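PDB 1QSA: protein (soluble lytic transglycosylase SLT70) from Escherichia coli, which cleaves the glycosidic bonds between N-acetylmuramic acid and N-acetylglucosamine in peptidoglycan, leaving a 1,6-anhydro bond on the muramic acid residue. Local coordinates for residues R44-D49 with A55-N60; D48-Q53 with Q75-N80; T59-A64 with P69-L74. All coordinates share one frame; numbering follows the deposited sequence. Where two conformers were deposited one is given.

Contact 1 (R44-D49 with A55-N60); sequences RQITDD and AVTVTN. With SO4 (sulfate ion), chain I.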
loop_
_atom_site.group_PDB
_atom_site.type_symbol
_atom_site.label_atom_id
_atom_site.label_comp_id
_atom_site.label_asym_id
_atom_site.label_seq_id
_atom_site.Cartn_x
_atom_site.Cartn_y
_atom_site.Cartn_z
ATOM N N ARG A 44 -7.929 -0.380 -29.229
ATOM C CA ARG A 44 -9.379 -0.349 -29.042
ATOM C C ARG A 44 -10.070 -1.130 -30.165
ATOM O O ARG A 44 -10.993 -1.908 -29.916
ATOM C CB ARG A 44 -9.887 1.101 -28.987
ATOM C CG ARG A 44 -11.349 1.203 -28.560
ATOM C CD ARG A 44 -11.797 2.666 -28.408
ATOM N NE ARG A 44 -13.230 2.768 -28.133
ATOM C CZ ARG A 44 -13.865 3.869 -27.729
ATOM N NH1 ARG A 44 -13.229 5.018 -27.551
ATOM N NH2 ARG A 44 -15.172 3.823 -27.531
ATOM N N GLN A 45 -9.607 -0.941 -31.393
ATOM C CA GLN A 45 -10.180 -1.637 -32.550
ATOM C C GLN A 45 -9.996 -3.157 -32.435
ATOM O O GLN A 45 -10.936 -3.933 -32.644
ATOM C CB GLN A 45 -9.499 -1.131 -33.814
ATOM C CG GLN A 45 -10.049 -1.679 -35.110
ATOM C CD GLN A 45 -9.412 -0.982 -36.290
ATOM O OE1 GLN A 45 -8.260 -1.248 -36.632
ATOM N NE2 GLN A 45 -10.133 -0.034 -36.878
ATOM N N ILE A 46 -8.788 -3.581 -32.085
ATOM C CA ILE A 46 -8.504 -5.012 -31.965
ATOM C C ILE A 46 -9.343 -5.656 -30.866
ATOM O O ILE A 46 -9.977 -6.697 -31.084
ATOM C CB ILE A 46 -7.001 -5.242 -31.705
ATOM C CG1 ILE A 46 -6.199 -4.833 -32.940
ATOM C CG2 ILE A 46 -6.721 -6.700 -31.355
ATOM C CD1 ILE A 46 -4.691 -4.853 -32.707
ATOM N N THR A 47 -9.381 -5.018 -29.702
ATOM C CA THR A 47 -10.136 -5.546 -28.563
ATOM C C THR A 47 -11.644 -5.484 -28.700
ATOM O O THR A 47 -12.356 -6.216 -28.009
ATOM C CB THR A 47 -9.697 -4.937 -27.215
ATOM O OG1 THR A 47 -9.767 -3.504 -27.257
ATOM C CG2 THR A 47 -8.277 -5.366 -26.893
ATOM N N ASP A 48 -12.131 -4.607 -29.575
ATOM C CA ASP A 48 -13.562 -4.480 -29.827
ATOM C C ASP A 48 -14.138 -5.775 -30.407
ATOM O O ASP A 48 -15.330 -6.047 -30.267
ATOM C CB ASP A 48 -13.823 -3.344 -30.829
ATOM C CG ASP A 48 -14.204 -2.037 -30.160
ATOM O OD1 ASP A 48 -14.111 -1.921 -28.928
ATOM O OD2 ASP A 48 -14.610 -1.111 -30.888
ATOM N N ASP A 49 -13.301 -6.541 -31.094
ATOM C CA ASP A 49 -13.746 -7.783 -31.715
ATOM C C ASP A 49 -12.741 -8.881 -31.372
ATOM O O ASP A 49 -12.438 -9.724 -32.212
ATOM C CB ASP A 49 -13.809 -7.577 -33.242
ATOM C CG ASP A 49 -14.624 -8.650 -33.958
ATOM O OD1 ASP A 49 -15.557 -9.208 -33.337
ATOM O OD2 ASP A 49 -14.337 -8.919 -35.148
ATOM N N ALA A 55 -4.870 -14.861 -34.404
ATOM C CA ALA A 55 -3.668 -14.649 -33.613
ATOM C C ALA A 55 -2.619 -13.777 -34.304
ATOM O O ALA A 55 -1.924 -13.003 -33.653
ATOM C CB ALA A 55 -3.057 -15.998 -33.204
ATOM N N VAL A 56 -2.503 -13.898 -35.625
ATOM C CA VAL A 56 -1.517 -13.125 -36.369
ATOM C C VAL A 56 -1.715 -11.610 -36.214
ATOM O O VAL A 56 -0.744 -10.864 -36.103
ATOM C CB VAL A 56 -1.491 -13.549 -37.853
ATOM C CG1 VAL A 56 -2.719 -12.988 -38.589
ATOM C CG2 VAL A 56 -0.135 -13.158 -38.502
ATOM N N THR A 57 -2.965 -11.169 -36.143
ATOM C CA THR A 57 -3.250 -9.749 -35.982
ATOM C C THR A 57 -2.746 -9.274 -34.622
ATOM O O THR A 57 -2.120 -8.217 -34.504
ATOM C CB THR A 57 -4.763 -9.477 -36.113
ATOM O OG1 THR A 57 -5.178 -9.787 -37.446
ATOM C CG2 THR A 57 -5.095 -8.021 -35.802
ATOM N N VAL A 58 -2.980 -10.091 -33.601
ATOM C CA VAL A 58 -2.563 -9.748 -32.243
ATOM C C VAL A 58 -1.047 -9.763 -32.116
ATOM O O VAL A 58 -0.451 -8.840 -31.557
ATOM C CB VAL A 58 -3.222 -10.691 -31.202
ATOM C CG1 VAL A 58 -2.801 -10.298 -29.783
ATOM C CG2 VAL A 58 -4.752 -10.607 -31.334
ATOM N N THR A 59 -0.427 -10.826 -32.623
ATOM C CA THR A 59 1.026 -10.960 -32.611
ATOM C C THR A 59 1.683 -9.755 -33.301
ATOM O O THR A 59 2.642 -9.190 -32.777
ATOM C CB THR A 59 1.448 -12.261 -33.333
ATOM O OG1 THR A 59 0.968 -13.379 -32.579
ATOM C CG2 THR A 59 2.969 -12.361 -33.476
ATOM N N ASN A 60 1.166 -9.371 -34.467
ATOM C CA ASN A 60 1.729 -8.237 -35.209
ATOM C C ASN A 60 1.634 -6.943 -34.407
ATOM O O ASN A 60 2.600 -6.179 -34.343
ATOM C CB ASN A 60 1.056 -8.071 -36.574
ATOM C CG ASN A 60 1.449 -9.167 -37.557
ATOM O OD1 ASN A 60 2.401 -9.920 -37.323
ATOM N ND2 ASN A 60 0.712 -9.266 -38.658
HETATM S S SO4 I . -6.772 -17.931 -35.270
HETATM O O1 SO4 I . -6.148 -17.340 -34.073
HETATM O O2 SO4 I . -6.956 -19.380 -35.069
HETATM O O3 SO4 I . -8.089 -17.304 -35.494
HETATM O O4 SO4 I . -5.908 -17.703 -36.442
#

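Contact 2 (D48-Q53 with Q75-N80); sequences DDLMNQ and QSRFVN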
loop_
_atom_site.group_PDB
_atom_site.type_symbol
_atom_site.label_atom_id
_atom_site.label_comp_id
_atom_site.label_asym_id
_atom_site.label_seq_id
_atom_site.Cartn_x
_atom_site.Cartn_y
_atom_site.Cartn_z
ATOM N N ASP A 48 -12.131 -4.607 -29.575
ATOM C CA ASP A 48 -13.562 -4.480 -29.827
ATOM C C ASP A 48 -14.138 -5.775 -30.407
ATOM O O ASP A 48 -15.330 -6.047 -30.267
ATOM C CB ASP A 48 -13.823 -3.344 -30.829
ATOM C CG ASP A 48 -14.204 -2.037 -30.160
ATOM O OD1 ASP A 48 -14.111 -1.921 -28.928
ATOM O OD2 ASP A 48 -14.610 -1.111 -30.888
ATOM N N ASP A 49 -13.301 -6.541 -31.094
ATOM C CA ASP A 49 -13.746 -7.783 -31.715
ATOM C C ASP A 49 -12.741 -8.881 -31.372
ATOM O O ASP A 49 -12.438 -9.724 -32.212
ATOM C CB ASP A 49 -13.809 -7.577 -33.242
ATOM C CG ASP A 49 -14.624 -8.650 -33.958
ATOM O OD1 ASP A 49 -15.557 -9.208 -33.337
ATOM O OD2 ASP A 49 -14.337 -8.919 -35.148
ATOM N N LEU A 50 -12.261 -8.898 -30.128
ATOM C CA LEU A 50 -11.251 -9.877 -29.725
ATOM C C LEU A 50 -11.657 -11.339 -29.939
ATOM O O LEU A 50 -10.819 -12.170 -30.277
ATOM C CB LEU A 50 -10.806 -9.653 -28.272
ATOM C CG LEU A 50 -9.412 -10.226 -27.971
ATOM C CD1 LEU A 50 -8.340 -9.503 -28.803
ATOM C CD2 LEU A 50 -9.104 -10.147 -26.472
ATOM N N MET A 51 -12.944 -11.636 -29.790
ATOM C CA MET A 51 -13.405 -13.022 -29.962
ATOM C C MET A 51 -13.273 -13.552 -31.392
ATOM O O MET A 51 -13.287 -14.760 -31.606
ATOM C CB MET A 51 -14.845 -13.177 -29.473
ATOM C CG MET A 51 -15.002 -13.049 -27.965
ATOM S SD MET A 51 -16.714 -13.373 -27.448
ATOM C CE MET A 51 -16.457 -13.962 -25.804
ATOM N N ASN A 52 -13.110 -12.650 -32.359
ATOM C CA ASN A 52 -12.989 -13.040 -33.761
ATOM C C ASN A 52 -11.639 -12.690 -34.377
ATOM O O ASN A 52 -11.440 -12.835 -35.585
ATOM C CB ASN A 52 -14.122 -12.390 -34.555
ATOM C CG ASN A 52 -15.481 -12.895 -34.124
ATOM O OD1 ASN A 52 -15.713 -14.102 -34.075
ATOM N ND2 ASN A 52 -16.373 -11.984 -33.788
ATOM N N GLN A 53 -10.702 -12.247 -33.549
ATOM C CA GLN A 53 -9.392 -11.880 -34.061
ATOM C C GLN A 53 -8.440 -13.045 -34.285
ATOM O O GLN A 53 -8.316 -13.931 -33.431
ATOM C CB GLN A 53 -8.695 -10.896 -33.112
ATOM C CG GLN A 53 -9.355 -9.556 -32.983
ATOM C CD GLN A 53 -9.184 -8.696 -34.213
ATOM O OE1 GLN A 53 -8.475 -9.065 -35.160
ATOM N NE2 GLN A 53 -9.839 -7.541 -34.215
ATOM N N GLN A 75 -1.067 -9.434 -24.428
ATOM C CA GLN A 75 -0.455 -10.762 -24.552
ATOM C C GLN A 75 -1.176 -11.763 -23.627
ATOM O O GLN A 75 -1.614 -12.843 -24.060
ATOM C CB GLN A 75 1.026 -10.679 -24.191
ATOM C CG GLN A 75 1.806 -11.953 -24.444
ATOM C CD GLN A 75 1.891 -12.318 -25.919
ATOM O OE1 GLN A 75 1.552 -11.519 -26.798
ATOM N NE2 GLN A 75 2.330 -13.538 -26.194
ATOM N N SER A 76 -1.307 -11.399 -22.351
ATOM C CA SER A 76 -2.011 -12.253 -21.395
ATOM C C SER A 76 -3.516 -12.292 -21.672
ATOM O O SER A 76 -4.131 -13.349 -21.550
ATOM C CB SER A 76 -1.749 -11.805 -19.946
ATOM O OG SER A 76 -0.439 -12.144 -19.535
ATOM N N ARG A 77 -4.104 -11.162 -22.084
ATOM C CA ARG A 77 -5.532 -11.109 -22.392
ATOM C C ARG A 77 -5.884 -12.033 -23.575
ATOM O O ARG A 77 -6.882 -12.771 -23.529
ATOM C CB ARG A 77 -5.954 -9.676 -22.704
ATOM C CG ARG A 77 -7.434 -9.521 -23.021
ATOM C CD ARG A 77 -7.799 -8.052 -23.225
ATOM N NE ARG A 77 -9.187 -7.903 -23.657
ATOM C CZ ARG A 77 -9.809 -6.734 -23.817
ATOM N NH1 ARG A 77 -9.168 -5.591 -23.590
ATOM N NH2 ARG A 77 -11.078 -6.706 -24.221
ATOM N N PHE A 78 -5.032 -12.051 -24.599
ATOM C CA PHE A 78 -5.309 -12.900 -25.753
ATOM C C PHE A 78 -5.065 -14.372 -25.425
ATOM O O PHE A 78 -5.708 -15.258 -25.993
ATOM C CB PHE A 78 -4.531 -12.472 -26.986
ATOM C CG PHE A 78 -5.096 -13.037 -28.253
ATOM C CD1 PHE A 78 -6.423 -12.779 -28.605
ATOM C CD2 PHE A 78 -4.318 -13.845 -29.081
ATOM C CE1 PHE A 78 -6.971 -13.325 -29.785
ATOM C CE2 PHE A 78 -4.859 -14.391 -30.255
ATOM C CZ PHE A 78 -6.185 -14.125 -30.597
ATOM N N VAL A 79 -4.125 -14.644 -24.519
ATOM C CA VAL A 79 -3.895 -16.026 -24.089
ATOM C C VAL A 79 -5.200 -16.519 -23.468
ATOM O O VAL A 79 -5.663 -17.626 -23.759
ATOM C CB VAL A 79 -2.747 -16.116 -23.064
ATOM C CG1 VAL A 79 -2.868 -17.399 -22.220
ATOM C CG2 VAL A 79 -1.417 -16.136 -23.792
ATOM N N ASN A 80 -5.828 -15.672 -22.659
ATOM C CA ASN A 80 -7.092 -16.042 -22.028
ATOM C C ASN A 80 -8.202 -16.227 -23.092
ATOM O O ASN A 80 -9.065 -17.105 -22.952
ATOM C CB ASN A 80 -7.477 -15.020 -20.948
ATOM C CG ASN A 80 -6.506 -15.030 -19.779
ATOM O OD1 ASN A 80 -5.834 -16.022 -19.542
ATOM N ND2 ASN A 80 -6.406 -13.913 -19.063
#

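Contact 3 (T59-A64 with P69-L74); sequences TNFVRA and PPARTL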
loop_
_atom_site.group_PDB
_atom_site.type_symbol
_atom_site.label_atom_id
_atom_site.label_comp_id
_atom_site.label_asym_id
_atom_site.label_seq_id
_atom_site.Cartn_x
_atom_site.Cartn_y
_atom_site.Cartn_z
ATOM N N THR A 59 -0.427 -10.826 -32.623
ATOM C CA THR A 59 1.026 -10.960 -32.611
ATOM C C THR A 59 1.683 -9.755 -33.301
ATOM O O THR A 59 2.642 -9.190 -32.777
ATOM C CB THR A 59 1.448 -12.261 -33.333
ATOM O OG1 THR A 59 0.968 -13.379 -32.579
ATOM C CG2 THR A 59 2.969 -12.361 -33.476
ATOM N N ASN A 60 1.166 -9.371 -34.467
ATOM C CA ASN A 60 1.729 -8.237 -35.209
ATOM C C ASN A 60 1.634 -6.943 -34.407
ATOM O O ASN A 60 2.600 -6.179 -34.343
ATOM C CB ASN A 60 1.056 -8.071 -36.574
ATOM C CG ASN A 60 1.449 -9.167 -37.557
ATOM O OD1 ASN A 60 2.401 -9.920 -37.323
ATOM N ND2 ASN A 60 0.712 -9.266 -38.658
ATOM N N PHE A 61 0.503 -6.738 -33.736
ATOM C CA PHE A 61 0.317 -5.534 -32.935
ATOM C C PHE A 61 1.264 -5.498 -31.733
ATOM O O PHE A 61 1.887 -4.477 -31.441
ATOM C CB PHE A 61 -1.139 -5.405 -32.463
ATOM C CG PHE A 61 -1.388 -4.181 -31.631
ATOM C CD1 PHE A 61 -1.437 -2.920 -32.226
ATOM C CD2 PHE A 61 -1.542 -4.275 -30.241
ATOM C CE1 PHE A 61 -1.632 -1.774 -31.453
ATOM C CE2 PHE A 61 -1.734 -3.134 -29.469
ATOM C CZ PHE A 61 -1.780 -1.879 -30.085
ATOM N N VAL A 62 1.377 -6.621 -31.039
ATOM C CA VAL A 62 2.247 -6.700 -29.879
ATOM C C VAL A 62 3.715 -6.480 -30.280
ATOM O O VAL A 62 4.427 -5.708 -29.636
ATOM C CB VAL A 62 2.062 -8.055 -29.161
ATOM C CG1 VAL A 62 3.075 -8.220 -28.035
ATOM C CG2 VAL A 62 0.644 -8.165 -28.635
ATOM N N ARG A 63 4.148 -7.095 -31.378
ATOM C CA ARG A 63 5.547 -6.944 -31.807
ATOM C C ARG A 63 5.857 -5.522 -32.292
ATOM O O ARG A 63 6.964 -5.021 -32.095
ATOM C CB ARG A 63 5.917 -7.956 -32.901
ATOM C CG ARG A 63 5.526 -9.410 -32.627
ATOM C CD ARG A 63 5.623 -9.833 -31.153
ATOM N NE ARG A 63 4.367 -10.451 -30.713
ATOM C CZ ARG A 63 4.178 -11.077 -29.552
ATOM N NH1 ARG A 63 5.176 -11.205 -28.675
ATOM N NH2 ARG A 63 2.979 -11.587 -29.269
ATOM N N ALA A 64 4.856 -4.860 -32.866
ATOM C CA ALA A 64 5.024 -3.504 -33.382
ATOM C C ALA A 64 4.980 -2.425 -32.310
ATOM O O ALA A 64 5.381 -1.292 -32.559
ATOM C CB ALA A 64 3.962 -3.208 -34.428
ATOM N N PRO A 69 2.023 0.098 -22.971
ATOM C CA PRO A 69 1.488 -0.726 -21.882
ATOM C C PRO A 69 0.318 -1.657 -22.262
ATOM O O PRO A 69 0.359 -2.842 -21.930
ATOM C CB PRO A 69 1.147 0.298 -20.795
ATOM C CG PRO A 69 2.186 1.373 -21.020
ATOM C CD PRO A 69 2.193 1.500 -22.533
ATOM N N PRO A 70 -0.719 -1.156 -22.970
ATOM C CA PRO A 70 -1.792 -2.106 -23.307
ATOM C C PRO A 70 -1.405 -3.223 -24.297
ATOM O O PRO A 70 -2.085 -4.252 -24.354
ATOM C CB PRO A 70 -2.913 -1.213 -23.842
ATOM C CG PRO A 70 -2.208 0.035 -24.287
ATOM C CD PRO A 70 -1.159 0.229 -23.224
ATOM N N ALA A 71 -0.334 -3.040 -25.073
ATOM C CA ALA A 71 0.097 -4.110 -25.975
ATOM C C ALA A 71 0.698 -5.218 -25.099
ATOM O O ALA A 71 0.561 -6.405 -25.395
ATOM C CB ALA A 71 1.125 -3.609 -26.985
ATOM N N ARG A 72 1.327 -4.825 -23.994
ATOM C CA ARG A 72 1.926 -5.797 -23.095
ATOM C C ARG A 72 0.864 -6.594 -22.350
ATOM O O ARG A 72 0.978 -7.819 -22.232
ATOM C CB ARG A 72 2.913 -5.129 -22.133
ATOM C CG ARG A 72 4.039 -4.384 -22.864
ATOM C CD ARG A 72 5.005 -3.699 -21.896
ATOM N NE ARG A 72 6.332 -4.318 -21.879
ATOM C CZ ARG A 72 6.635 -5.465 -21.267
ATOM N NH1 ARG A 72 5.710 -6.153 -20.603
ATOM N NH2 ARG A 72 7.875 -5.927 -21.320
ATOM N N THR A 73 -0.205 -5.928 -21.930
ATOM C CA THR A 73 -1.287 -6.618 -21.233
ATOM C C THR A 73 -2.100 -7.464 -22.222
ATOM O O THR A 73 -2.687 -8.489 -21.842
ATOM C CB THR A 73 -2.225 -5.654 -20.474
ATOM O OG1 THR A 73 -2.836 -4.732 -21.381
ATOM C CG2 THR A 73 -1.461 -4.893 -19.390
ATOM N N LEU A 74 -2.127 -7.046 -23.490
ATOM C CA LEU A 74 -2.870 -7.786 -24.518
ATOM C C LEU A 74 -2.351 -9.218 -24.705
ATOM O O LEU A 74 -3.115 -10.116 -25.084
ATOM C CB LEU A 74 -2.848 -7.033 -25.856
ATOM C CG LEU A 74 -3.658 -7.638 -27.016
ATOM C CD1 LEU A 74 -5.136 -7.776 -26.634
ATOM C CD2 LEU A 74 -3.503 -6.779 -28.274
#

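Contact 1 (R44-D49 with A55-N60)
In the helical hairpin made by helices 38-48 and 55-64, Ile46 near the end of the first helix faces Thr57 and Val58 in the opening turn of the second. The nearest alpha carbons, Ile46 CA and Val58 CA, are 7.6 Å apart, and branched side chains meet between them. Ile46 splits its two branches between two partners. CG1, anti to the carbonyl carbon (chi1 -67°), approaches the methyl CG2 of Thr57 at 4.4 Å, so threonine offers its carbon arm rather than its hydroxyl. The other branch, Ile46 CG2, meets Val58 CG2 methyl to methyl, also at 4.4 Å. These are loose van der Waals contacts with no hydrogen bond across, and they bury about 101 Å². Val58 is enclosed from a further side by Leu74 and Phe78 of helix 69-84. On the far face of helix 38-48, Arg44 and Asp48 form salt bridges with Asp18 and Arg20.

Helix 55-64 also binds an anion at its start. Ala55 N donates to O1 of a sulfate ion at 2.8 Å with an N-H...O angle of 150°, using an amide of the first helical turn, where the helix dipole would favour negative charge. The sulfate probably comes from the crystallisation liquor. Two helices joined by a short connection and touching through a few branched side chains form an alpha-alpha hairpin, the unit from which an alpha-superhelix such as this one is built.

Contact 2 (D48-Q53 with Q75-N80)
Leu50 reaches from the turn between helices 38-48 and 55-64 onto helix 69-84, where its two methyls part to meet Arg77 and Phe78. The side chain leaves the backbone with CG anti to N (chi1 -157°), and a second torsion of 64° forks the methyls over neighbouring residues. CD2 lies 3.6 Å from Arg77 NE and 3.9 Å from Arg77 CG, beside the outer part of the arginine chain. Because that chain is fully extended from CG to NE, it lays its methylenes and NE alongside the methyl; NH1 makes a weak hydrogen bond to Tyr43. On the other branch, CD1 approaches Phe78 CD1 at 3.8 Å, the leucine and phenylalanine side chains crossing obliquely.

Gln53 meets the same ring with its backbone. Its carbonyl O lies 3.6 Å from Phe78 CZ, at the ring edge and near its plane, where the slightly positive C-H groups point. Arg85 donates a hydrogen bond to this oxygen as well, while the folded Gln53 side chain turns back to Ile46 O. The turn is braced internally: Asn52 ND2 donates to Asp49 OD1 at 2.9 Å on the syn side of the carboxylate, tilted 27° from its plane, and the 3-10 segment 50-52 is closed by Asn52 N to Asp49 O. Phe78 itself packs edge-to-face with Phe94.

An alanine in place of Leu50 would probably leave a gap between the turn and the helix, with the Arg77 chain and the Phe78 ring both losing their apolar partner. Between the two segments the chemistry is that of dispersion and a C-H edge facing a carbonyl; no hydrogen bond passes between residues 48-53 and 75-80.

Contact 3 (T59-A64 with P69-L74)
Phe61 projects from helix 55-64 onto Ala71 and Leu74 of helix 69-84, and its ring shares the packing between these consecutive helices with Val62. CB points toward the second helix but is too far back to touch it. With CG anti to the backbone N (chi1 180°), the ring is sent outward; CG itself packs against Ile46 of helix 38-48. One flank of the ring then does the work. CD2 meets Leu74 CD2 at 3.7 Å, the two side chains crossing at about a right angle, and the next atom along, CE2, lies 3.8 Å from Ala71 CB and 4.1 Å from Ala71 CA. CZ, at the ring's tip, stays beyond close contact with either residue.

The neighbouring residue, Val62, rests its CG2 3.7 Å from the carbonyl O of Ala71 and also reaches Leu74 CD2 at 4.4 Å. Val62 CA and Ala71 CA are 5.2 Å apart, a closeness consistent with alanine at this position; the axes of the two short helical segments approach to 9.0 Å at an angle of 137°. No hydrogen bond joins the two segments, though Arg63 NH2 makes a weak one to Gln75 one residue further on; between them the packing is apolar, with phenylalanine, valine and leucine set around one alanine.

Overall arrangement
The three contacts follow one run of chain, helix 38-48, its turn, helix 55-64 and helix 69-84, with centres 7 Å (contacts 1 and 2), 9 Å (1 and 3) and 11 Å (2 and 3) apart. Contacts 1 and 2 start from the same piece of chain and share Asp48 and Asp49; contacts 1 and 3 share helix 55-64, contacts 2 and 3 helix 69-84, and contact 2, spanning the longest piece of sequence, encloses contact 3. Val58, Leu74 and Phe78 link them into one continuous apolar core. Successive helices thus pack in a local cluster, 29 to 34 Å from the chain's centre and away from the predicted catalytic Glu478, as part of the alpha-superhelix.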